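Local atomic coordinates of type IV pilin protein (Neisseria meningitidis, PDB entry 5V0M), a protein that is a non-core minor pilin of type IV pili and probably contributes to cell adhesion as a minor component of the pilus. Residues 46-51 / 64-69; 56-61 / 79-84; 72-77 / 90-95. All coordinates share one frame; numbering follows the deposited sequence.

Overall arrangement
Contacts 1 and 2 are strand pairings of the antiparallel sheet, strand order 47-54, 59-65, 76-80, 85-88, that lies against helix 3-30; contact 3 ties the loop after its last strand to the start of strand 76-80. Contacts 1 and 2 share strand 59-65 and lie on opposite sides of the chain's centre, their own centres about 19 Å apart; Leu51 CD2 packs 3.8 Å from Leu61 CD2 between them. Contacts 2 and 3 share strand 76-80, with centres about 21 Å apart. Contact 3 centres about 12 Å from contact 1, where Pro65 CG lies 3.2 Å from Glu73 O. Contact 3 carries the disulfide Cys75-Cys94, and a glycerol, probably from the crystallisation liquor, sits at contact 2.

Contact 1. Residues 46-51 / 64-69; sequences YFNVTL and DPNPTT
Phe47 and Pro65 form an antiparallel non-hydrogen-bonded pair, next to the hydrogen-bonded pair Asn48 and Asp64, where two strands of a beta hairpin meet near its open end. Phe47 CB lies 3.7 Å from Asp64 O; chi1 of -67° sets CG anti to the carbonyl carbon, and from there CD1 reaches the backbone N and CA of Pro65. One atom further, Phe47 CE1 meets Pro65 CB at 4.2 Å, the apolar part of the pair. The side chain also packs on Leu9 and Val12 of helix 3-30.

The ladder itself rests on three backbone bonds. Asn48 N gives to Asp64 O at 2.8 Å and Asp64 N returns the bond to Asn48 O, closing the ring of that pair. The third, Asn66 N to Tyr46 O at 2.9 Å, is nearly straight at the hydrogen (171°), although the donor stands well above the plane of this carbonyl, which Asn70 ND2 also reaches with a hydrogen bond. Beyond it residues 66-69 leave the strand: Asn66 OD1 accepts from Thr68 N, an Asx turn, while ND2 of the same amide donates to a water that in turn donates to Asn48 OD1. A second water bridges Asn48 O, Thr50 OG1 and Asp64 OD2, the last also bonded to Gln62.

At the far end the Tyr46 and Thr69 side chains cross at about a right angle, with Tyr46 CD1 3.5 Å from Thr69 OG1, a hydroxyl that is hydrogen-bonded to Lys45 O. The Tyr46 ring also has a cation-pi partner in Arg8 of helix 3-30. Phe47 touches Ala63 of strand 59-65, whereas Asp64 and Pro65 lean on Val76 of strand 76-80.

Contact 2. Residues 56-61 / 79-84; sequences PDHFTL and LNDGGT. With GOL (glycerol), chain B.
Asp81 OD2 is gripped by two groups: His58 ND1 donates to it at 2.8 Å, and glycerol O2 donates to the same Asp81 OD2 at 2.8 Å. The imidazole N-H arrives on the syn side of the carboxylate, near the ring plane of His58, although ring and carboxylate planes are turned 39° apart. The glycerol, probably from the crystallisation liquor, bridges the segments, its O3 donating to Asp57 O at 2.7 Å. Asp81 OD1 accepts from Phe59 N at 3.0 Å, from above the carboxylate plane, and Asp81 N gives back to Phe59 O. A chi1 of 63° puts the carboxylate carbon CG between the backbone N and the carbonyl carbon, within reach of His58 and Phe59 N. Asp81 CB makes a CH-pi contact over one face of the Phe59 ring, offset toward the rim.

Asp81 follows the last ladder pair of the hairpin of strands 59-65 and 76-80 and enters a type I turn, Asn80 to Gly83, leading into strand 85-88. Asn80 OD1 accepts from Thr84 N, tying the turn across its base. A water joins Asn80 ND2 to Thr60 OG1. Leu61 and Leu79 exchange two backbone bonds, and their side chains reach helix 3-30 at Leu16 and Ala20 respectively.

Contact 3. Residues 72-77 / 90-95; sequences GETCVV and TNQSCP
The Cys75-Cys94 disulfide, with a polar network of Gln92, Thr74 and Thr90 beside it, ties the loop after strand 85-88 to the residues leading into strand 76-80. Cys75 SG and Cys94 SG are joined at 2.0 Å, with a C-S-S-C torsion of -95°, near the perpendicular setting in which disulfides are relaxed. Both cysteines are buried. A disulfide closing the C-terminal region onto the sheet is consistent with the type IV pilin fold.

Gln92 supplies the polar half. Its CG is anti to the backbone N (chi1 -171°), and the chain, extended beyond CG, carries the amide to Gly72 and Thr74. Gln92 OE1 accepts from Thr74 N at 2.9 Å, in the carbonyl plane, and from Thr74 OG1 at 2.7 Å, tilted from it, while Gln92 NE2 donates to Gly72 O at 3.2 Å. Both ends of the amide are thus engaged, which fixes its rotation. The Thr90 N-H bond to Thr74 OG1 is 2.8 Å long and straight, 179° at the hydrogen. A water donates to Thr74 O and is hydrogen-bonded to Thr90 OG1, closing a second bridge.

Glu73 OE2 receives Cys75 N at 2.9 Å on its anti lone pair and forms a salt bridge with Arg5 of helix 3-30. That arginine also hydrogen-bonds to Ser93 O and so touches both segments. Cys94 rests on Ala87 of strand 85-88, Pro95 on Leu9 of the helix, and Glu73 on Pro65 of strand 59-65.

Contact 1. Residues 46-51 / 64-69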
ATOM      1  N   TYR A  46       0.451  -2.245 -11.128  1.00  6.03           N
ATOM      2  CA  TYR A  46       0.101  -3.616 -10.787  1.00  5.33           C
ATOM      3  C   TYR A  46      -0.770  -3.744  -9.551  1.00  4.39           C
ATOM      4  O   TYR A  46      -1.244  -4.857  -9.266  1.00  5.68           O
ATOM      5  CB  TYR A  46       1.400  -4.406 -10.572  1.00  4.69           C
ATOM      6  CG  TYR A  46       2.226  -4.456 -11.835  1.00  6.17           C
ATOM      7  CD1 TYR A  46       1.729  -5.059 -12.989  1.00  7.86           C
ATOM      8  CD2 TYR A  46       3.483  -3.882 -11.881  1.00  7.45           C
ATOM      9  CE1 TYR A  46       2.478  -5.109 -14.142  1.00  8.50           C
ATOM     10  CE2 TYR A  46       4.247  -3.930 -13.054  1.00 10.34           C
ATOM     11  CZ  TYR A  46       3.718  -4.518 -14.166  1.00  7.64           C
ATOM     12  OH  TYR A  46       4.490  -4.590 -15.325  1.00 14.05           O
ATOM     13  N   PHE A  47      -0.975  -2.651  -8.804  1.00  4.85           N
ATOM     14  CA  PHE A  47      -1.741  -2.644  -7.567  1.00  5.36           C
ATOM     15  C   PHE A  47      -2.471  -1.315  -7.450  1.00  6.83           C
ATOM     16  O   PHE A  47      -1.882  -0.249  -7.678  1.00  7.68           O
ATOM     17  CB  PHE A  47      -0.854  -2.768  -6.318  1.00  5.84           C
ATOM     18  CG  PHE A  47      -0.149  -4.085  -6.173  1.00  5.96           C
ATOM     19  CD1 PHE A  47      -0.653  -5.083  -5.342  1.00  6.81           C
ATOM     20  CD2 PHE A  47       1.030  -4.306  -6.840  1.00  4.95           C
ATOM     21  CE1 PHE A  47       0.008  -6.298  -5.205  1.00  6.19           C
ATOM     22  CE2 PHE A  47       1.676  -5.517  -6.710  1.00  6.43           C
ATOM     23  CZ  PHE A  47       1.160  -6.516  -5.895  1.00  6.27           C
ATOM     24  N   ASN A  48      -3.736  -1.401  -7.039  1.00  5.28           N
ATOM     25  CA  ASN A  48      -4.561  -0.234  -6.743  1.00  8.44           C
ATOM     26  C   ASN A  48      -4.374   0.136  -5.275  1.00  5.19           C
ATOM     27  O   ASN A  48      -4.560  -0.710  -4.392  1.00  6.72           O
ATOM     28  CB  ASN A  48      -6.016  -0.600  -7.020  1.00  8.49           C
ATOM     29  CG  ASN A  48      -6.295  -0.836  -8.472  1.00 10.16           C
ATOM     30  OD1 ASN A  48      -5.726  -0.170  -9.335  1.00 15.20           O
ATOM     31  ND2 ASN A  48      -7.177  -1.785  -8.757  1.00 12.56           N
ATOM     32  N   VAL A  49      -3.965   1.372  -5.008  1.00  7.06           N
ATOM     33  CA  VAL A  49      -3.670   1.821  -3.652  1.00  7.48           C
ATOM     34  C   VAL A  49      -4.819   2.671  -3.131  1.00  7.85           C
ATOM     35  O   VAL A  49      -5.231   3.637  -3.785  1.00  9.51           O
ATOM     36  CB  VAL A  49      -2.335   2.588  -3.615  1.00  7.86           C
ATOM     37  CG1 VAL A  49      -2.062   3.138  -2.239  1.00 10.01           C
ATOM     38  CG2 VAL A  49      -1.184   1.682  -4.080  1.00 11.72           C
ATOM     39  N   THR A  50      -5.306   2.342  -1.936  1.00  6.16           N
ATOM     40  CA  THR A  50      -6.383   3.077  -1.291  1.00  6.90           C
ATOM     41  C   THR A  50      -6.040   3.258   0.177  1.00  8.66           C
ATOM     42  O   THR A  50      -5.118   2.635   0.703  1.00  8.75           O
ATOM     43  CB  THR A  50      -7.688   2.293  -1.412  1.00  8.35           C
ATOM     44  OG1 THR A  50      -7.507   1.002  -0.819  1.00 10.76           O
ATOM     45  CG2 THR A  50      -8.110   2.141  -2.866  1.00 13.00           C
ATOM     46  N   LEU A  51      -6.764   4.144   0.835  1.00  9.32           N
ATOM     47  CA  LEU A  51      -6.742   4.239   2.286  1.00  8.64           C
ATOM     48  C   LEU A  51      -7.878   3.395   2.813  1.00 10.36           C
ATOM     49  O   LEU A  51      -9.047   3.776   2.691  1.00 13.59           O
ATOM     50  CB  LEU A  51      -6.900   5.688   2.712  1.00 10.56           C
ATOM     51  CG  LEU A  51      -5.595   6.463   2.610  1.00 11.37           C
ATOM     52  CD1 LEU A  51      -5.855   7.967   2.464  1.00 15.58           C
ATOM     53  CD2 LEU A  51      -4.723   6.192   3.842  1.00  9.16           C
ATOM     54  N   ASP A  64      -4.258  -3.456  -3.392  1.00  4.73           N
ATOM     55  CA  ASP A  64      -4.948  -4.623  -3.901  1.00  6.05           C
ATOM     56  C   ASP A  64      -4.457  -4.904  -5.312  1.00  7.33           C
ATOM     57  O   ASP A  64      -4.347  -3.966  -6.116  1.00  6.53           O
ATOM     58  CB  ASP A  64      -6.459  -4.375  -3.951  1.00  7.75           C
ATOM     59  CG  ASP A  64      -7.112  -4.422  -2.571  1.00 10.01           C
ATOM     60  OD1 ASP A  64      -7.429  -5.550  -2.125  1.00 12.71           O
ATOM     61  OD2 ASP A  64      -7.274  -3.361  -1.943  1.00 14.32           O
ATOM     62  N   PRO A  65      -4.164  -6.148  -5.671  1.00  6.09           N
ATOM     63  CA  PRO A  65      -3.656  -6.429  -7.013  1.00  6.66           C
ATOM     64  C   PRO A  65      -4.641  -6.032  -8.103  1.00  6.45           C
ATOM     65  O   PRO A  65      -5.853  -6.217  -7.992  1.00  8.55           O
ATOM     66  CB  PRO A  65      -3.384  -7.944  -7.004  1.00  7.57           C
ATOM     67  CG  PRO A  65      -4.042  -8.474  -5.810  1.00 13.37           C
ATOM     68  CD  PRO A  65      -4.202  -7.350  -4.837  1.00  6.78           C
ATOM     69  N   ASN A  66      -4.088  -5.513  -9.185  1.00  6.67           N
ATOM     70  CA  ASN A  66      -4.889  -5.115 -10.329  1.00  7.27           C
ATOM     71  C   ASN A  66      -5.007  -6.314 -11.260  1.00  6.68           C
ATOM     72  O   ASN A  66      -3.996  -6.733 -11.820  1.00  6.69           O
ATOM     73  CB  ASN A  66      -4.182  -3.976 -11.033  1.00  7.35           C
ATOM     74  CG  ASN A  66      -4.917  -3.485 -12.227  1.00 10.87           C
ATOM     75  OD1 ASN A  66      -5.583  -4.248 -12.922  1.00 14.18           O
ATOM     76  ND2 ASN A  66      -4.763  -2.201 -12.511  1.00 14.22           N
ATOM     77  N   PRO A  67      -6.191  -6.905 -11.442  1.00  6.88           N
ATOM     78  CA  PRO A  67      -6.266  -8.106 -12.282  1.00  9.36           C
ATOM     79  C   PRO A  67      -6.059  -7.868 -13.769  1.00  7.32           C
ATOM     80  O   PRO A  67      -5.808  -8.838 -14.488  1.00  9.25           O
ATOM     81  CB  PRO A  67      -7.670  -8.676 -12.029  1.00 10.08           C
ATOM     82  CG  PRO A  67      -8.237  -7.913 -10.980  1.00 13.14           C
ATOM     83  CD  PRO A  67      -7.450  -6.640 -10.743  1.00  7.46           C
ATOM     84  N   THR A  68      -6.147  -6.638 -14.246  1.00  6.77           N
ATOM     85  CA  THR A  68      -5.845  -6.399 -15.656  1.00  7.66           C
ATOM     86  C   THR A  68      -4.379  -6.659 -15.960  1.00  6.83           C
ATOM     87  O   THR A  68      -4.048  -7.326 -16.940  1.00  8.31           O
ATOM     88  CB  THR A  68      -6.216  -4.977 -16.031  1.00  7.54           C
ATOM     89  OG1 THR A  68      -7.645  -4.810 -15.958  1.00 11.08           O
ATOM     90  CG2 THR A  68      -5.757  -4.630 -17.448  1.00 12.64           C
ATOM     91  N   THR A  69      -3.483  -6.131 -15.127  1.00  5.86           N
ATOM     92  CA  THR A  69      -2.053  -6.221 -15.389  1.00  6.18           C
ATOM     93  C   THR A  69      -1.357  -7.262 -14.526  1.00  7.20           C
ATOM     94  O   THR A  69      -0.197  -7.605 -14.801  1.00  8.14           O
ATOM     95  CB  THR A  69      -1.403  -4.885 -15.058  1.00  5.84           C
ATOM     96  OG1 THR A  69      -1.692  -4.598 -13.693  1.00  7.10           O
ATOM     97  CG2 THR A  69      -1.874  -3.748 -15.961  1.00  8.41           C
TER
HETATM   98  O   HOH W   1      -6.874  -0.842  -2.775  1.00 11.47           O
HETATM   99  O   HOH W   2      -3.332  -0.431 -10.567  1.00 13.77           O

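Contact 2. Residues 56-61 / 79-84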
ATOM      1  N   PRO A  56      -8.235  10.559  12.775  1.00 10.97           N
ATOM      2  CA  PRO A  56      -7.449  11.792  12.930  1.00 11.65           C
ATOM      3  C   PRO A  56      -5.952  11.565  13.044  1.00  8.45           C
ATOM      4  O   PRO A  56      -5.180  12.320  12.440  1.00 12.47           O
ATOM      5  CB  PRO A  56      -8.062  12.439  14.179  1.00 11.95           C
ATOM      6  CG  PRO A  56      -9.467  11.885  14.211  1.00 15.13           C
ATOM      7  CD  PRO A  56      -9.344  10.473  13.729  1.00 12.00           C
ATOM      8  N   ASP A  57      -5.516  10.559  13.811  1.00 10.30           N
ATOM      9  CA  ASP A  57      -4.099  10.353  14.088  1.00 13.53           C
ATOM     10  C   ASP A  57      -3.499   9.076  13.501  1.00 12.31           C
ATOM     11  O   ASP A  57      -2.310   8.811  13.737  1.00 14.16           O
ATOM     12  CB  ASP A  57      -3.853  10.379  15.599  1.00 12.13           C
ATOM     13  CG  ASP A  57      -4.307  11.661  16.225  1.00 14.32           C
ATOM     14  OD1 ASP A  57      -4.008  12.733  15.650  1.00 15.50           O
ATOM     15  OD2 ASP A  57      -4.991  11.570  17.261  1.00 20.41           O
ATOM     16  N   HIS A  58      -4.261   8.298  12.732  1.00 10.28           N
ATOM     17  CA  HIS A  58      -3.743   7.051  12.187  1.00  8.92           C
ATOM     18  C   HIS A  58      -4.315   6.807  10.794  1.00 12.32           C
ATOM     19  O   HIS A  58      -5.376   7.320  10.426  1.00  9.94           O
ATOM     20  CB  HIS A  58      -4.108   5.881  13.093  1.00 10.00           C
ATOM     21  CG  HIS A  58      -3.474   5.941  14.448  1.00 13.26           C
ATOM     22  ND1 HIS A  58      -2.109   5.958  14.630  1.00 13.40           N
ATOM     23  CD2 HIS A  58      -4.022   5.994  15.685  1.00 21.61           C
ATOM     24  CE1 HIS A  58      -1.843   6.018  15.925  1.00 22.21           C
ATOM     25  NE2 HIS A  58      -2.988   6.034  16.585  1.00 18.30           N
ATOM     26  N   PHE A  59      -3.606   5.984  10.022  1.00 11.27           N
ATOM     27  CA  PHE A  59      -4.123   5.543   8.736  1.00  7.30           C
ATOM     28  C   PHE A  59      -3.579   4.161   8.401  1.00  8.60           C
ATOM     29  O   PHE A  59      -2.568   3.718   8.940  1.00  9.09           O
ATOM     30  CB  PHE A  59      -3.774   6.505   7.600  1.00  6.89           C
ATOM     31  CG  PHE A  59      -2.310   6.589   7.320  1.00  6.83           C
ATOM     32  CD1 PHE A  59      -1.557   7.640   7.808  1.00 10.13           C
ATOM     33  CD2 PHE A  59      -1.655   5.602   6.583  1.00  7.63           C
ATOM     34  CE1 PHE A  59      -0.197   7.720   7.554  1.00 12.01           C
ATOM     35  CE2 PHE A  59      -0.288   5.684   6.342  1.00 11.02           C
ATOM     36  CZ  PHE A  59       0.433   6.744   6.824  1.00 11.25           C
ATOM     37  N   THR A  60      -4.276   3.488   7.494  1.00  7.96           N
ATOM     38  CA  THR A  60      -3.780   2.266   6.866  1.00  7.41           C
ATOM     39  C   THR A  60      -3.964   2.409   5.367  1.00  7.67           C
ATOM     40  O   THR A  60      -5.083   2.678   4.892  1.00  9.12           O
ATOM     41  CB  THR A  60      -4.502   1.020   7.364  1.00  9.19           C
ATOM     42  OG1 THR A  60      -4.316   0.890   8.776  1.00 11.67           O
ATOM     43  CG2 THR A  60      -3.942  -0.228   6.694  1.00  8.20           C
ATOM     44  N   LEU A  61      -2.867   2.258   4.642  1.00  7.72           N
ATOM     45  CA  LEU A  61      -2.865   2.141   3.197  1.00  6.50           C
ATOM     46  C   LEU A  61      -3.007   0.687   2.812  1.00  8.13           C
ATOM     47  O   LEU A  61      -2.449  -0.198   3.466  1.00  7.64           O
ATOM     48  CB  LEU A  61      -1.529   2.640   2.670  1.00  8.31           C
ATOM     49  CG  LEU A  61      -1.344   4.143   2.769  1.00  9.54           C
ATOM     50  CD1 LEU A  61       0.122   4.543   2.828  1.00  9.85           C
ATOM     51  CD2 LEU A  61      -2.050   4.795   1.593  1.00  9.20           C
ATOM     52  N   LEU A  79       0.077  -0.960   4.864  1.00  7.72           N
ATOM     53  CA  LEU A  79       1.111  -0.195   5.552  1.00  6.56           C
ATOM     54  C   LEU A  79       0.405   0.857   6.382  1.00  9.22           C
ATOM     55  O   LEU A  79      -0.416   1.607   5.846  1.00 10.04           O
ATOM     56  CB  LEU A  79       2.044   0.510   4.574  1.00  5.98           C
ATOM     57  CG  LEU A  79       3.026   1.510   5.179  1.00  8.79           C
ATOM     58  CD1 LEU A  79       4.016   0.823   6.139  1.00 10.76           C
ATOM     59  CD2 LEU A  79       3.793   2.232   4.114  1.00  9.12           C
ATOM     60  N   ASN A  80       0.696   0.919   7.672  1.00  7.18           N
ATOM     61  CA  ASN A  80       0.037   1.902   8.515  1.00  8.50           C
ATOM     62  C   ASN A  80       1.022   2.977   8.944  1.00  8.63           C
ATOM     63  O   ASN A  80       2.210   2.932   8.629  1.00 10.76           O
ATOM     64  CB  ASN A  80      -0.710   1.241   9.683  1.00  9.70           C
ATOM     65  CG  ASN A  80       0.210   0.552  10.688  1.00  9.15           C
ATOM     66  OD1 ASN A  80       1.391   0.887  10.826  1.00 11.54           O
ATOM     67  ND2 ASN A  80      -0.352  -0.421  11.407  1.00 13.28           N
ATOM     68  N   ASP A  81       0.479   3.985   9.627  1.00 11.06           N
ATOM     69  CA  ASP A  81       1.275   5.149   9.992  1.00 10.89           C
ATOM     70  C   ASP A  81       2.338   4.821  11.030  1.00 13.59           C
ATOM     71  O   ASP A  81       3.298   5.586  11.168  1.00 18.09           O
ATOM     72  CB  ASP A  81       0.361   6.246  10.530  1.00 11.11           C
ATOM     73  CG  ASP A  81      -0.332   5.829  11.776  1.00 11.15           C
ATOM     74  OD1 ASP A  81      -1.295   5.033  11.709  1.00 11.42           O
ATOM     75  OD2 ASP A  81       0.073   6.327  12.859  1.00 15.61           O
ATOM     76  N   GLY A  82       2.198   3.703  11.746  1.00 13.44           N
ATOM     77  CA  GLY A  82       3.240   3.236  12.640  1.00 15.30           C
ATOM     78  C   GLY A  82       4.388   2.534  11.960  1.00 16.33           C
ATOM     79  O   GLY A  82       5.373   2.165  12.607  1.00 15.70           O
ATOM     80  N   GLY A  83       4.303   2.343  10.651  1.00 10.90           N
ATOM     81  CA  GLY A  83       5.357   1.680   9.923  1.00 12.94           C
ATOM     82  C   GLY A  83       5.200   0.188   9.776  1.00  8.44           C
ATOM     83  O   GLY A  83       6.111  -0.460   9.249  1.00 14.92           O
ATOM     84  N   THR A  84       4.097  -0.387  10.221  1.00  8.73           N
ATOM     85  CA  THR A  84       3.885  -1.821  10.068  1.00 10.57           C
ATOM     86  C   THR A  84       3.460  -2.099   8.634  1.00  7.06           C
ATOM     87  O   THR A  84       2.398  -1.639   8.196  1.00 10.12           O
ATOM     88  CB  THR A  84       2.794  -2.320  11.011  1.00 11.24           C
ATOM     89  OG1 THR A  84       3.183  -2.070  12.364  1.00 14.04           O
ATOM     90  CG2 THR A  84       2.547  -3.820  10.839  1.00 14.55           C
TER
HETATM   91  C1  GOL B 201       2.205  10.716  12.180  1.00 34.48           C
HETATM   92  O1  GOL B 201       2.169  10.390  10.809  1.00 35.35           O
HETATM   93  C2  GOL B 201       1.209   9.817  12.891  1.00 36.44           C
HETATM   94  O2  GOL B 201       1.746   8.511  12.958  1.00 29.71           O
HETATM   95  C3  GOL B 201       0.943  10.359  14.282  1.00 23.40           C
HETATM   96  O3  GOL B 201       0.010   9.520  14.932  1.00 22.35           O
HETATM   97  O   HOH W   3      -3.102  -1.184  10.413  1.00 28.91           O

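Contact 3. Residues 72-77 / 90-95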
ATOM      1  N   GLY A  72      -3.693 -13.270 -11.277  1.00 12.72           N
ATOM      2  CA  GLY A  72      -3.000 -14.314 -10.572  1.00 13.58           C
ATOM      3  C   GLY A  72      -2.378 -13.876  -9.252  1.00 13.33           C
ATOM      4  O   GLY A  72      -2.236 -14.711  -8.351  1.00 24.95           O
ATOM      5  N   GLU A  73      -1.997 -12.595  -9.111  1.00  9.96           N
ATOM      6  CA  GLU A  73      -1.526 -12.100  -7.814  1.00 11.13           C
ATOM      7  C   GLU A  73      -2.709 -11.959  -6.880  1.00  9.35           C
ATOM      8  O   GLU A  73      -3.703 -11.317  -7.222  1.00  9.50           O
ATOM      9  CB  GLU A  73      -0.864 -10.730  -7.955  1.00  8.81           C
ATOM     10  CG  GLU A  73      -0.316 -10.171  -6.649  1.00  7.96           C
ATOM     11  CD  GLU A  73       0.731 -11.071  -6.048  1.00 10.22           C
ATOM     12  OE1 GLU A  73       1.854 -11.171  -6.599  1.00 12.63           O
ATOM     13  OE2 GLU A  73       0.415 -11.745  -5.046  1.00  8.44           O
ATOM     14  N   THR A  74      -2.591 -12.548  -5.689  1.00  7.42           N
ATOM     15  CA  THR A  74      -3.613 -12.387  -4.667  1.00  8.45           C
ATOM     16  C   THR A  74      -3.131 -11.658  -3.425  1.00  7.80           C
ATOM     17  O   THR A  74      -3.937 -11.397  -2.526  1.00  8.16           O
ATOM     18  CB  THR A  74      -4.232 -13.738  -4.255  1.00  8.78           C
ATOM     19  OG1 THR A  74      -3.347 -14.465  -3.404  1.00  8.42           O
ATOM     20  CG2 THR A  74      -4.624 -14.578  -5.460  1.00 12.64           C
ATOM     21  N   CYS A  75      -1.860 -11.331  -3.333  1.00  5.78           N
ATOM     22  CA  CYS A  75      -1.366 -10.699  -2.121  1.00  6.00           C
ATOM     23  C   CYS A  75      -1.856  -9.272  -2.007  1.00  6.34           C
ATOM     24  O   CYS A  75      -1.674  -8.448  -2.915  1.00  8.70           O
ATOM     25  CB  CYS A  75       0.152 -10.735  -2.068  1.00  6.90           C
ATOM     26  SG  CYS A  75       0.771 -12.431  -1.818  1.00  8.76           S
ATOM     27  N   VAL A  76      -2.450  -8.973  -0.866  1.00  5.96           N
ATOM     28  CA  VAL A  76      -2.851  -7.622  -0.507  1.00  7.73           C
ATOM     29  C   VAL A  76      -1.847  -7.104   0.501  1.00  7.73           C
ATOM     30  O   VAL A  76      -1.585  -7.763   1.516  1.00  8.50           O
ATOM     31  CB  VAL A  76      -4.263  -7.629   0.089  1.00  7.53           C
ATOM     32  CG1 VAL A  76      -4.658  -6.251   0.571  1.00  8.38           C
ATOM     33  CG2 VAL A  76      -5.266  -8.128  -0.942  1.00  8.31           C
ATOM     34  N   VAL A  77      -1.306  -5.920   0.259  1.00  5.89           N
ATOM     35  CA  VAL A  77      -0.237  -5.371   1.077  1.00  6.36           C
ATOM     36  C   VAL A  77      -0.782  -4.158   1.810  1.00  7.23           C
ATOM     37  O   VAL A  77      -1.448  -3.307   1.204  1.00  9.05           O
ATOM     38  CB  VAL A  77       0.981  -5.002   0.216  1.00  7.47           C
ATOM     39  CG1 VAL A  77       2.167  -4.548   1.091  1.00  9.64           C
ATOM     40  CG2 VAL A  77       1.376  -6.157  -0.736  1.00  7.90           C
ATOM     41  N   THR A  90      -4.075 -15.491  -0.889  1.00  9.58           N
ATOM     42  CA  THR A  90      -5.053 -16.580  -0.852  1.00 10.44           C
ATOM     43  C   THR A  90      -4.397 -17.838  -1.409  1.00 16.05           C
ATOM     44  O   THR A  90      -4.231 -17.952  -2.626  1.00 15.46           O
ATOM     45  CB  THR A  90      -6.262 -16.238  -1.718  1.00 13.95           C
ATOM     46  OG1 THR A  90      -6.842 -14.998  -1.311  1.00 14.31           O
ATOM     47  CG2 THR A  90      -7.306 -17.331  -1.604  1.00 14.92           C
ATOM     48  N   ASN A  91      -4.162 -18.807  -0.517  1.00 29.67           N
ATOM     49  CA  ASN A  91      -3.162 -19.864  -0.664  1.00 44.03           C
ATOM     50  C   ASN A  91      -2.092 -19.453  -1.666  1.00 35.35           C
ATOM     51  O   ASN A  91      -2.002 -19.985  -2.786  1.00 29.60           O
ATOM     52  CB  ASN A  91      -3.735 -21.271  -0.926  1.00 42.96           C
ATOM     53  CG  ASN A  91      -5.238 -21.291  -1.154  1.00 36.09           C
ATOM     54  OD1 ASN A  91      -5.709 -21.601  -2.254  1.00 38.77           O
ATOM     55  ND2 ASN A  91      -5.995 -21.034  -0.098  1.00 25.91           N
ATOM     56  N   GLN A  92      -1.287 -18.484  -1.241  1.00 21.51           N
ATOM     57  CA  GLN A  92      -0.189 -17.966  -2.046  1.00 12.99           C
ATOM     58  C   GLN A  92       0.735 -17.191  -1.122  1.00 13.05           C
ATOM     59  O   GLN A  92       0.303 -16.235  -0.462  1.00 16.01           O
ATOM     60  CB  GLN A  92      -0.730 -17.042  -3.113  1.00 11.54           C
ATOM     61  CG  GLN A  92       0.303 -16.633  -4.124  1.00  9.65           C
ATOM     62  CD  GLN A  92      -0.301 -15.735  -5.193  1.00 10.92           C
ATOM     63  OE1 GLN A  92      -1.116 -14.858  -4.904  1.00  9.93           O
ATOM     64  NE2 GLN A  92       0.055 -15.983  -6.445  1.00 13.06           N
ATOM     65  N   SER A  93       2.003 -17.561  -1.073  1.00  6.86           N
ATOM     66  CA  SER A  93       2.970 -16.806  -0.306  1.00  9.10           C
ATOM     67  C   SER A  93       3.237 -15.471  -0.979  1.00  7.49           C
ATOM     68  O   SER A  93       3.085 -15.325  -2.195  1.00  9.56           O
ATOM     69  CB  SER A  93       4.292 -17.564  -0.231  1.00 11.72           C
ATOM     70  OG  SER A  93       4.152 -18.747   0.534  1.00 16.65           O
ATOM     71  N   CYS A  94       3.701 -14.505  -0.200  1.00  6.12           N
ATOM     72  CA  CYS A  94       3.928 -13.153  -0.693  1.00  7.24           C
ATOM     73  C   CYS A  94       5.416 -12.867  -0.582  1.00  7.64           C
ATOM     74  O   CYS A  94       5.891 -12.386   0.459  1.00  7.87           O
ATOM     75  CB  CYS A  94       3.111 -12.137   0.107  1.00  6.63           C
ATOM     76  SG  CYS A  94       1.346 -12.480   0.133  1.00  8.67           S
ATOM     77  N   PRO A  95       6.193 -13.144  -1.625  1.00  8.24           N
ATOM     78  CA  PRO A  95       7.646 -13.012  -1.503  1.00  8.50           C
ATOM     79  C   PRO A  95       8.066 -11.578  -1.214  1.00 12.29           C
ATOM     80  O   PRO A  95       7.580 -10.626  -1.833  1.00 11.47           O
ATOM     81  CB  PRO A  95       8.163 -13.508  -2.866  1.00 11.20           C
ATOM     82  CG  PRO A  95       7.042 -13.385  -3.780  1.00 12.65           C
ATOM     83  CD  PRO A  95       5.786 -13.593  -2.962  1.00  8.80           C
TER
HETATM   84  O   HOH W   4      -5.866 -12.412  -0.950  1.00 17.95           O